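Local coordinates for multicopper oxidase (Uncultured bacterium, PDB 4E9X), which oxidises its substrates at copper sites, probably coupling this to the four-electron reduction of dioxygen to water, as multicopper oxidases do, at the interface of chains A and B. Coordinates in Å, arbitrary orientation; residue numbers count along the deposited sequence, not the author numbering. Chains: chain A/B, Multicopper oxidase.

Contact 1: the interface of chains A and B. Residues chain A 62-63, 97, 216, 218, 236; chain B 209, 226-227.
The end of strand 60-62, strands 218-220 and 236-243 and loop residues A:Arg97 and A:Asp216 of chain A meet loop residues B:Asp209 and B:Asp227 of chain B. B:Asp227 follows strand 223-226. The patch is a charged seam between two copies of a multicopper oxidase built from cupredoxin domains. A:Arg236 meets the B:Asp227 carboxylate end-on and nearly coplanar, their planes 5° apart. Its NH2 donates to OD2 of B:Asp227 (2.8 Å) and its NH1 to OD1 of B:Asp227 (3.0 Å), each at the syn lone pair. A:His62 is a copper ligand, with B:Asp227 in its second shell: NE2 of A:His62 reaches OD1 of B:Asp227 (2.8 Å) from above the carboxylate plane. CG of B:Asp227 sits between its backbone N and carbonyl carbon (chi1 66°), which turns the carboxylate over that of A:Asp216, nearly parallel. A:Arg236, whose N bonds A:Asp216 OD1 and whose NH1 lies near it, would probably offset the like charges. The backbone N of B:Asp227 donates to A:Asp216 OD2 (2.7 Å), on the anti side. A:Arg97 takes B:Asp209 side-on, with NE to OD2 of B:Asp209 (2.9 Å) and NH2 to OD1. NH1 and NH2 both bond A:Asp216 O, which fixes the guanidinium's rotation. A:Leu218 CG lies over one face. Replacing A:Arg97 with a methionine would probably leave the B:Asp209 carboxylate without its charged partner and the A:Asp216 carbonyl without two donors. A water joins A:Gly63 O to B:Asp209 OD1.

Contact 2: the interface of chains A and B. Residues chain A 60, 73, 75, 106; chain B 204, 206, 250, 252.
B:His206, in the loop after strand 201-205, lays its ring on A:His60 of strand 60-62 and turns its edge to the loop residues A:Asp73 and A:His106. B:Ile250 CG2 backs the other face. A:His60, A:His106, B:His204, B:His206 and B:His252 belong to the trinuclear copper region of a multicopper oxidase. CB of B:His206 lies 3.6 Å from A:Asp73 OD2. CG lies anti to the carbonyl carbon (chi1 -67°) and carries the ring toward chain A. ND1 of B:His206 donates to A:Asp73 OD2 at 2.7 Å. The bond is nearly straight, 166° at H. It lies in the ring plane but meets OD2 on the syn side, tilted from the carboxylate plane. The carboxylate stands almost upright to the ring. CE1 of B:His206 lies above the centre of the A:His60 ring and meets A:Val75 CG2 at 3.4 Å. CD2 of B:His206 stays 4.0 Å from A:His60 NE2. The stacked planes are 16° apart. NE2 of B:His206, a copper ligand, turns toward A:His106 NE2, 3.2 Å away; both nitrogens presumably face copper rather than bond each other. The aspartate is likely to set the B:His206 ring for the metal. B:His206 presents its edge to the A:His106 ring, whereas A:His106 presents its own edge to B:His252. B:His204 NE2 faces A:His60 NE2 at 3.7 Å, in the B:His204 ring plane. ND1 of A:His60 bonds A:Asp73 O, so one aspartate positions histidines of both chains. Its OD2 also reaches B:Ile250 N through a water. The site assembles the trinuclear copper centre from two chains, where the enzyme family reduces dioxygen to water.

Contact 1: the interface of chains A and B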
loop_
_atom_site.group_PDB
_atom_site.type_symbol
_atom_site.label_atom_id
_atom_site.label_comp_id
_atom_site.label_asym_id
_atom_site.label_seq_id
_atom_site.Cartn_x
_atom_site.Cartn_y
_atom_site.Cartn_z
ATOM N N HIS A 62 6.109 -4.530 19.789
ATOM C CA HIS A 62 5.023 -4.314 18.849
ATOM C C HIS A 62 4.233 -5.589 18.722
ATOM O O HIS A 62 4.688 -6.578 18.185
ATOM C CB HIS A 62 5.623 -3.804 17.532
ATOM C CG HIS A 62 4.562 -3.492 16.492
ATOM N ND1 HIS A 62 4.610 -2.307 15.763
ATOM C CD2 HIS A 62 3.473 -4.179 16.007
ATOM C CE1 HIS A 62 3.591 -2.332 14.897
ATOM N NE2 HIS A 62 2.890 -3.458 15.074
ATOM N N GLY A 63 2.959 -5.458 19.088
ATOM C CA GLY A 63 2.015 -6.555 19.070
ATOM C C GLY A 63 1.767 -7.148 20.454
ATOM O O GLY A 63 0.748 -7.846 20.630
ATOM N N ARG A 97 -0.057 -12.694 23.664
ATOM C CA ARG A 97 -0.405 -12.477 22.244
ATOM C C ARG A 97 0.501 -13.334 21.370
ATOM O O ARG A 97 1.710 -13.190 21.445
ATOM C CB ARG A 97 -0.281 -10.972 21.893
ATOM C CG ARG A 97 -0.297 -10.745 20.321
ATOM C CD ARG A 97 -1.627 -11.082 19.719
ATOM N NE ARG A 97 -1.886 -10.149 18.620
ATOM C CZ ARG A 97 -1.272 -10.142 17.447
ATOM N NH1 ARG A 97 -0.343 -11.025 17.119
ATOM N NH2 ARG A 97 -1.641 -9.215 16.576
ATOM N N ASP A 216 -0.265 -9.834 10.915
ATOM C CA ASP A 216 0.221 -9.295 12.203
ATOM C C ASP A 216 0.281 -10.398 13.266
ATOM O O ASP A 216 0.066 -10.159 14.460
ATOM C CB ASP A 216 -0.639 -8.128 12.674
ATOM C CG ASP A 216 -0.576 -6.937 11.670
ATOM O OD1 ASP A 216 0.307 -6.922 10.789
ATOM O OD2 ASP A 216 -1.479 -6.092 11.830
ATOM N N LEU A 218 -1.623 -13.061 13.671
ATOM C CA LEU A 218 -2.860 -13.797 14.033
ATOM C C LEU A 218 -3.391 -14.507 12.804
ATOM O O LEU A 218 -3.365 -13.983 11.684
ATOM C CB LEU A 218 -3.912 -12.826 14.577
ATOM C CG LEU A 218 -3.575 -12.279 15.960
ATOM C CD1 LEU A 218 -4.586 -11.224 16.411
ATOM C CD2 LEU A 218 -3.528 -13.411 17.002
ATOM N N ARG A 236 3.078 -7.353 9.710
ATOM C CA ARG A 236 3.711 -8.638 9.398
ATOM C C ARG A 236 2.709 -9.477 8.626
ATOM O O ARG A 236 1.490 -9.413 8.819
ATOM C CB ARG A 236 4.160 -9.398 10.667
ATOM C CG ARG A 236 5.383 -8.767 11.336
ATOM C CD ARG A 236 5.049 -7.622 12.284
ATOM N NE ARG A 236 4.217 -8.086 13.381
ATOM C CZ ARG A 236 3.138 -7.450 13.879
ATOM N NH1 ARG A 236 2.725 -6.274 13.432
ATOM N NH2 ARG A 236 2.456 -8.040 14.879
ATOM N N ASP B 209 -5.458 -5.262 19.784
ATOM C CA ASP B 209 -5.689 -5.602 18.396
ATOM C C ASP B 209 -6.983 -4.931 17.914
ATOM O O ASP B 209 -7.877 -4.668 18.726
ATOM C CB ASP B 209 -5.804 -7.106 18.195
ATOM C CG ASP B 209 -4.439 -7.753 18.377
ATOM O OD1 ASP B 209 -3.461 -7.231 17.782
ATOM O OD2 ASP B 209 -4.344 -8.722 19.108
ATOM N N ALA B 226 -5.959 -7.253 13.245
ATOM C CA ALA B 226 -4.760 -6.558 12.802
ATOM C C ALA B 226 -4.286 -5.672 13.919
ATOM O O ALA B 226 -5.112 -5.132 14.683
ATOM C CB ALA B 226 -5.054 -5.663 11.574
ATOM N N ASP B 227 -2.991 -5.452 14.032
ATOM C CA ASP B 227 -2.497 -4.380 14.872
ATOM C C ASP B 227 -2.060 -3.188 14.065
ATOM O O ASP B 227 -1.893 -2.097 14.638
ATOM C CB ASP B 227 -1.411 -4.864 15.838
ATOM C CG ASP B 227 -0.130 -5.324 15.211
ATOM O OD1 ASP B 227 0.421 -4.639 14.310
ATOM O OD2 ASP B 227 0.356 -6.415 15.641
HETATM O O HOH W 1 -1.494 -6.435 19.576
#

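Contact 2: the interface of chains A and B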
loop_
_atom_site.group_PDB
_atom_site.type_symbol
_atom_site.label_atom_id
_atom_site.label_comp_id
_atom_site.label_asym_id
_atom_site.label_seq_id
_atom_site.Cartn_x
_atom_site.Cartn_y
_atom_site.Cartn_z
ATOM N N HIS A 60 9.919 -0.624 22.475
ATOM C CA HIS A 60 8.519 -0.973 22.355
ATOM C C HIS A 60 8.367 -2.372 21.761
ATOM O O HIS A 60 9.074 -2.791 20.828
ATOM C CB HIS A 60 7.807 0.054 21.463
ATOM C CG HIS A 60 6.440 -0.411 21.046
ATOM N ND1 HIS A 60 5.410 -0.667 21.932
ATOM C CD2 HIS A 60 5.938 -0.643 19.799
ATOM C CE1 HIS A 60 4.355 -1.091 21.246
ATOM N NE2 HIS A 60 4.640 -1.058 19.942
ATOM N N ASP A 73 5.307 -0.554 27.923
ATOM C CA ASP A 73 5.080 -0.446 26.481
ATOM C C ASP A 73 6.201 0.266 25.709
ATOM O O ASP A 73 6.283 0.145 24.462
ATOM C CB ASP A 73 3.739 0.272 26.274
ATOM C CG ASP A 73 3.200 0.111 24.855
ATOM O OD1 ASP A 73 3.219 -1.009 24.318
ATOM O OD2 ASP A 73 2.657 1.147 24.332
ATOM N N VAL A 75 7.035 3.652 25.379
ATOM C CA VAL A 75 6.810 4.881 24.592
ATOM C C VAL A 75 7.210 6.096 25.438
ATOM O O VAL A 75 6.620 6.353 26.499
ATOM C CB VAL A 75 5.317 4.956 24.222
ATOM C CG1 VAL A 75 5.071 6.259 23.474
ATOM C CG2 VAL A 75 4.964 3.752 23.350
ATOM N N HIS A 106 11.333 3.362 20.346
ATOM C CA HIS A 106 10.233 4.291 20.141
ATOM C C HIS A 106 10.600 5.743 20.465
ATOM O O HIS A 106 9.718 6.576 20.673
ATOM C CB HIS A 106 8.993 3.837 20.941
ATOM C CG HIS A 106 7.705 3.988 20.199
ATOM N ND1 HIS A 106 7.168 5.222 19.924
ATOM C CD2 HIS A 106 6.837 3.077 19.696
ATOM C CE1 HIS A 106 6.042 5.056 19.264
ATOM N NE2 HIS A 106 5.798 3.770 19.109
ATOM N N HIS B 204 -1.578 2.029 13.610
ATOM C CA HIS B 204 -1.215 0.996 14.570
ATOM C C HIS B 204 -1.695 1.391 15.972
ATOM O O HIS B 204 -1.361 2.487 16.435
ATOM C CB HIS B 204 0.310 0.852 14.579
ATOM C CG HIS B 204 0.857 0.011 15.693
ATOM N ND1 HIS B 204 0.347 -1.257 15.988
ATOM C CD2 HIS B 204 1.833 0.238 16.581
ATOM C CE1 HIS B 204 1.033 -1.762 17.032
ATOM N NE2 HIS B 204 1.958 -0.882 17.448
ATOM N N HIS B 206 -1.336 0.680 19.834
ATOM C CA HIS B 206 -0.680 -0.057 20.940
ATOM C C HIS B 206 -1.700 -0.625 21.876
ATOM O O HIS B 206 -2.812 -0.099 21.973
ATOM C CB HIS B 206 0.269 0.883 21.703
ATOM C CG HIS B 206 1.462 1.355 20.953
ATOM N ND1 HIS B 206 2.652 1.528 21.629
ATOM C CD2 HIS B 206 1.697 1.703 19.659
ATOM C CE1 HIS B 206 3.575 1.991 20.779
ATOM N NE2 HIS B 206 3.058 2.086 19.575
ATOM N N ILE B 250 -0.454 4.669 22.942
ATOM C CA ILE B 250 -0.411 5.512 21.728
ATOM C C ILE B 250 -0.982 4.779 20.533
ATOM O O ILE B 250 -1.048 3.557 20.462
ATOM C CB ILE B 250 1.035 5.974 21.515
ATOM C CG1 ILE B 250 1.263 7.129 20.555
ATOM C CG2 ILE B 250 1.917 4.801 21.137
ATOM C CD1 ILE B 250 2.704 7.587 20.642
ATOM N N HIS B 252 -1.142 5.400 16.232
ATOM C CA HIS B 252 -0.484 6.315 15.314
ATOM C C HIS B 252 -0.204 5.709 13.967
ATOM O O HIS B 252 -0.198 4.496 13.816
ATOM C CB HIS B 252 0.841 6.782 15.955
ATOM C CG HIS B 252 1.842 5.685 16.143
ATOM N ND1 HIS B 252 2.755 5.255 15.196
ATOM C CD2 HIS B 252 2.042 4.886 17.203
ATOM C CE1 HIS B 252 3.463 4.269 15.661
ATOM N NE2 HIS B 252 3.072 4.005 16.923
HETATM O O HOH W 2 1.714 3.726 24.733
#

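The centres of contact 1 and contact 2 lie about 12 Å apart along one interface of the trimeric assembly. Strand 60-62 of chain A serves both: A:His62 belongs to contact 1 and A:His60 to contact 2. A:His62, a copper ligand gripped in contact 1, links that patch directly to the centre of contact 2. On chain B, B:Asp209 and B:His206 come from the same loop region after strand 201-205. The charged pairs of contact 1 are likely to hold the chains in register beside the histidine cluster. Because copper-site histidines come from both chains, oligomer assembly and formation of the trinuclear centre are probably tied together.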